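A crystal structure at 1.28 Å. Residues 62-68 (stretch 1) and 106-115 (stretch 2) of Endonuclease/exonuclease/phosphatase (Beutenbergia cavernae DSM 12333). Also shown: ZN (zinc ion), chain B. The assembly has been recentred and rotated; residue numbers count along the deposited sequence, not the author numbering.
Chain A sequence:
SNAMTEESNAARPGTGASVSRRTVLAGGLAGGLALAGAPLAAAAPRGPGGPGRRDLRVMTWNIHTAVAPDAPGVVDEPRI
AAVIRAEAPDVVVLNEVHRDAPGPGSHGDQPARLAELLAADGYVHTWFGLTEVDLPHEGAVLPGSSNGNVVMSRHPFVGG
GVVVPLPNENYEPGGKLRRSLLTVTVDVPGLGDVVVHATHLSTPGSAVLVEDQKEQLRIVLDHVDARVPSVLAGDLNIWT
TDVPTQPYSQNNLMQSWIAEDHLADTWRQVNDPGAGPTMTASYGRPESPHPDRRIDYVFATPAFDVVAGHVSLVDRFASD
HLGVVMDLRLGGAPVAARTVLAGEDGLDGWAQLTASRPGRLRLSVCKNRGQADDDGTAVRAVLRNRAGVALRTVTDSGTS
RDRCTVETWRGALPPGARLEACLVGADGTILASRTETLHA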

# COMPACT_ATOMS: atom_id res chain seq x y z
N ASN A 62 -9.80 -0.04 -6.07
CA ASN A 62 -11.00 -0.75 -5.66
C ASN A 62 -12.12 -0.23 -6.55
O ASN A 62 -12.50 0.94 -6.46
N ILE A 63 -12.61 -1.09 -7.45
CA ILE A 63 -13.52 -0.64 -8.49
C ILE A 63 -15.00 -0.77 -8.13
O ILE A 63 -15.86 -0.46 -8.96
N HIS A 64 -15.31 -1.24 -6.92
CA HIS A 64 -16.70 -1.33 -6.46
C HIS A 64 -17.58 -2.08 -7.48
O HIS A 64 -18.68 -1.65 -7.81
N THR A 65 -17.08 -3.23 -7.96
CA THR A 65 -17.77 -4.03 -8.98
C THR A 65 -18.23 -3.23 -10.20
O THR A 65 -19.21 -3.59 -10.85
N ALA A 66 -17.46 -2.19 -10.53
CA ALA A 66 -17.75 -1.30 -11.66
C ALA A 66 -19.08 -0.58 -11.57
O ALA A 66 -19.60 -0.10 -12.58
N VAL A 67 -19.62 -0.46 -10.37
CA VAL A 67 -20.85 0.28 -10.15
C VAL A 67 -20.49 1.65 -9.58
O VAL A 67 -19.94 1.77 -8.49
N ALA A 68 -20.78 2.69 -10.35
CA ALA A 68 -20.39 4.04 -10.00
C ALA A 68 -21.33 4.67 -8.99
O ALA A 68 -22.54 4.51 -9.09
N SER A 106 -26.71 -10.14 -10.31
CA SER A 106 -25.42 -10.65 -10.79
C SER A 106 -24.62 -9.60 -11.54
O SER A 106 -25.19 -8.76 -12.23
N HIS A 107 -23.29 -9.64 -11.39
CA HIS A 107 -22.38 -8.74 -12.08
C HIS A 107 -21.75 -9.40 -13.31
O HIS A 107 -20.94 -8.79 -14.00
N GLY A 108 -22.11 -10.65 -13.56
CA GLY A 108 -21.54 -11.41 -14.66
C GLY A 108 -20.06 -11.68 -14.46
O GLY A 108 -19.54 -11.63 -13.35
N ASP A 109 -19.37 -11.98 -15.56
CA ASP A 109 -17.95 -12.33 -15.53
C ASP A 109 -17.12 -11.06 -15.73
O ASP A 109 -16.67 -10.74 -16.84
N GLN A 110 -16.89 -10.32 -14.64
CA GLN A 110 -16.19 -9.04 -14.78
C GLN A 110 -14.73 -9.17 -15.24
O GLN A 110 -14.28 -8.34 -16.03
N PRO A 111 -13.98 -10.18 -14.76
CA PRO A 111 -12.61 -10.29 -15.28
C PRO A 111 -12.59 -10.48 -16.80
O PRO A 111 -11.75 -9.88 -17.48
N ALA A 112 -13.50 -11.29 -17.34
CA ALA A 112 -13.52 -11.51 -18.78
C ALA A 112 -13.91 -10.23 -19.51
O ALA A 112 -13.37 -9.93 -20.58
N ARG A 113 -14.85 -9.48 -18.95
CA ARG A 113 -15.28 -8.25 -19.60
C ARG A 113 -14.17 -7.19 -19.58
O ARG A 113 -13.92 -6.51 -20.58
N LEU A 114 -13.49 -7.05 -18.45
CA LEU A 114 -12.38 -6.11 -18.36
C LEU A 114 -11.25 -6.50 -19.32
O LEU A 114 -10.67 -5.66 -19.98
N ALA A 115 -10.97 -7.80 -19.40
CA ALA A 115 -9.95 -8.29 -20.34
C ALA A 115 -10.33 -7.97 -21.78
O ALA A 115 -9.49 -7.56 -22.57

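What holds the turn at T65 against the start of the second stretch? T65, Q110 and H107 cover the most surface, and all three direct their CA-to-CB bonds toward the other stretch. The one hydrogen bond across the contact runs from Q110 NE2 to T65 O, 2.8 Å long and nearly straight at 174°. To reach it, Q110 leaves the first turn of the helix with chi1 m and chi2 t, then bends at chi3 (-64°). Its amide also lies beside the T65 side chain, with T65 CB 3.6 Å from Q110 OE1, while A66 CB sits 3.9 Å from Q110 NE2.

How does T65 meet the H107 ring? The T65 backbone places CB over one face of the imidazole, 3.8 Å from the ring centroid and 22° off the normal, a CH-pi contact. T65 OG1 comes within 3.2 Å of H107 NE2, but the angle is too poor for a hydrogen bond; the hydroxyl, set by chi1 p, instead donates to H64 O, T65 OG1 to H64 O 2.7 Å. V67, a t rotamer, approaches the ring edge, its CG2 4.2 Å from H107 NE2.

What fixes the ring itself? H107, with chi1 m and chi2 at 97°, binds the zinc ion through ND1, the distance from H107 ND1 to ZN being 2.0 Å; three atoms from elsewhere in the structure complete the set of ligands. Metal coordination at ND1 thus anchors the ring whose face receives T65.

Where does the contact become purely apolar? One helical turn beyond Q110, L114 (chi1 m, chi2 t) points toward I63 (chi1 p, chi2 t), and the two buried side chains meet at 4.2 Å between I63 CD1 and L114 CD1. D109 caps this helix, accepting from A112 N at 3.2 Å through D109 OD1, but stays out of reach of the first stretch.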

# COMPACT_ATOMS: atom_id res chain seq x y z
CB ASN A 62 -11.29 -0.47 -4.18
CG ASN A 62 -12.55 -1.15 -3.68
OD1 ASN A 62 -13.50 -1.35 -4.43
ND2 ASN A 62 -12.55 -1.51 -2.40
CB ILE A 63 -13.27 -1.36 -9.84
CG1 ILE A 63 -13.63 -2.85 -9.78
CG2 ILE A 63 -11.83 -1.13 -10.29
CD1 ILE A 63 -13.77 -3.50 -11.15
CB HIS A 64 -17.25 0.08 -6.21
CG HIS A 64 -18.56 0.11 -5.47
ND1 HIS A 64 -19.72 0.59 -6.04
CD2 HIS A 64 -18.88 -0.29 -4.22
CE1 HIS A 64 -20.71 0.49 -5.16
NE2 HIS A 64 -20.22 -0.04 -4.05
CB THR A 65 -18.95 -4.87 -8.41
OG1 THR A 65 -19.94 -4.03 -7.82
CG2 THR A 65 -18.44 -5.84 -7.37
CB ALA A 66 -17.60 -2.03 -13.01
CB VAL A 67 -21.81 -0.46 -9.22
CG1 VAL A 67 -23.04 0.39 -8.92
CG2 VAL A 67 -22.21 -1.80 -9.85
CB ALA A 68 -20.35 4.89 -11.25
CB SER A 106 -25.64 -11.87 -11.68
OG SER A 106 -24.42 -12.28 -12.28
CB HIS A 107 -21.26 -8.31 -11.13
CG HIS A 107 -21.73 -7.45 -10.00
ND1 HIS A 107 -22.01 -7.97 -8.74
CD2 HIS A 107 -21.99 -6.13 -9.93
CE1 HIS A 107 -22.42 -6.99 -7.95
NE2 HIS A 107 -22.43 -5.86 -8.65
CB ASP A 109 -17.65 -13.34 -16.64
CG ASP A 109 -16.27 -13.98 -16.51
OD1 ASP A 109 -15.37 -13.40 -15.87
OD2 ASP A 109 -16.09 -15.07 -17.09
CB GLN A 110 -16.31 -8.19 -13.52
CG GLN A 110 -17.76 -7.99 -13.09
CD GLN A 110 -17.91 -6.85 -12.12
OE1 GLN A 110 -17.39 -6.90 -11.00
NE2 GLN A 110 -18.62 -5.81 -12.53
CB PRO A 111 -12.06 -11.52 -14.56
CG PRO A 111 -12.84 -11.59 -13.30
CD PRO A 111 -14.22 -11.15 -13.67
CB ALA A 112 -14.48 -12.64 -19.12
CB ARG A 113 -16.56 -7.73 -18.93
CG ARG A 113 -17.09 -6.43 -19.51
CD ARG A 113 -17.30 -6.49 -21.01
NE ARG A 113 -18.00 -5.28 -21.45
CZ ARG A 113 -17.92 -4.76 -22.67
NH1 ARG A 113 -17.17 -5.34 -23.60
NH2 ARG A 113 -18.58 -3.66 -22.95
CB LEU A 114 -11.88 -5.97 -16.92
CG LEU A 114 -12.83 -5.25 -15.97
CD1 LEU A 114 -12.43 -5.53 -14.53
CD2 LEU A 114 -12.82 -3.75 -16.28
CB ALA A 115 -9.74 -9.77 -20.16
ZN ZN B . -21.58 -9.80 -7.92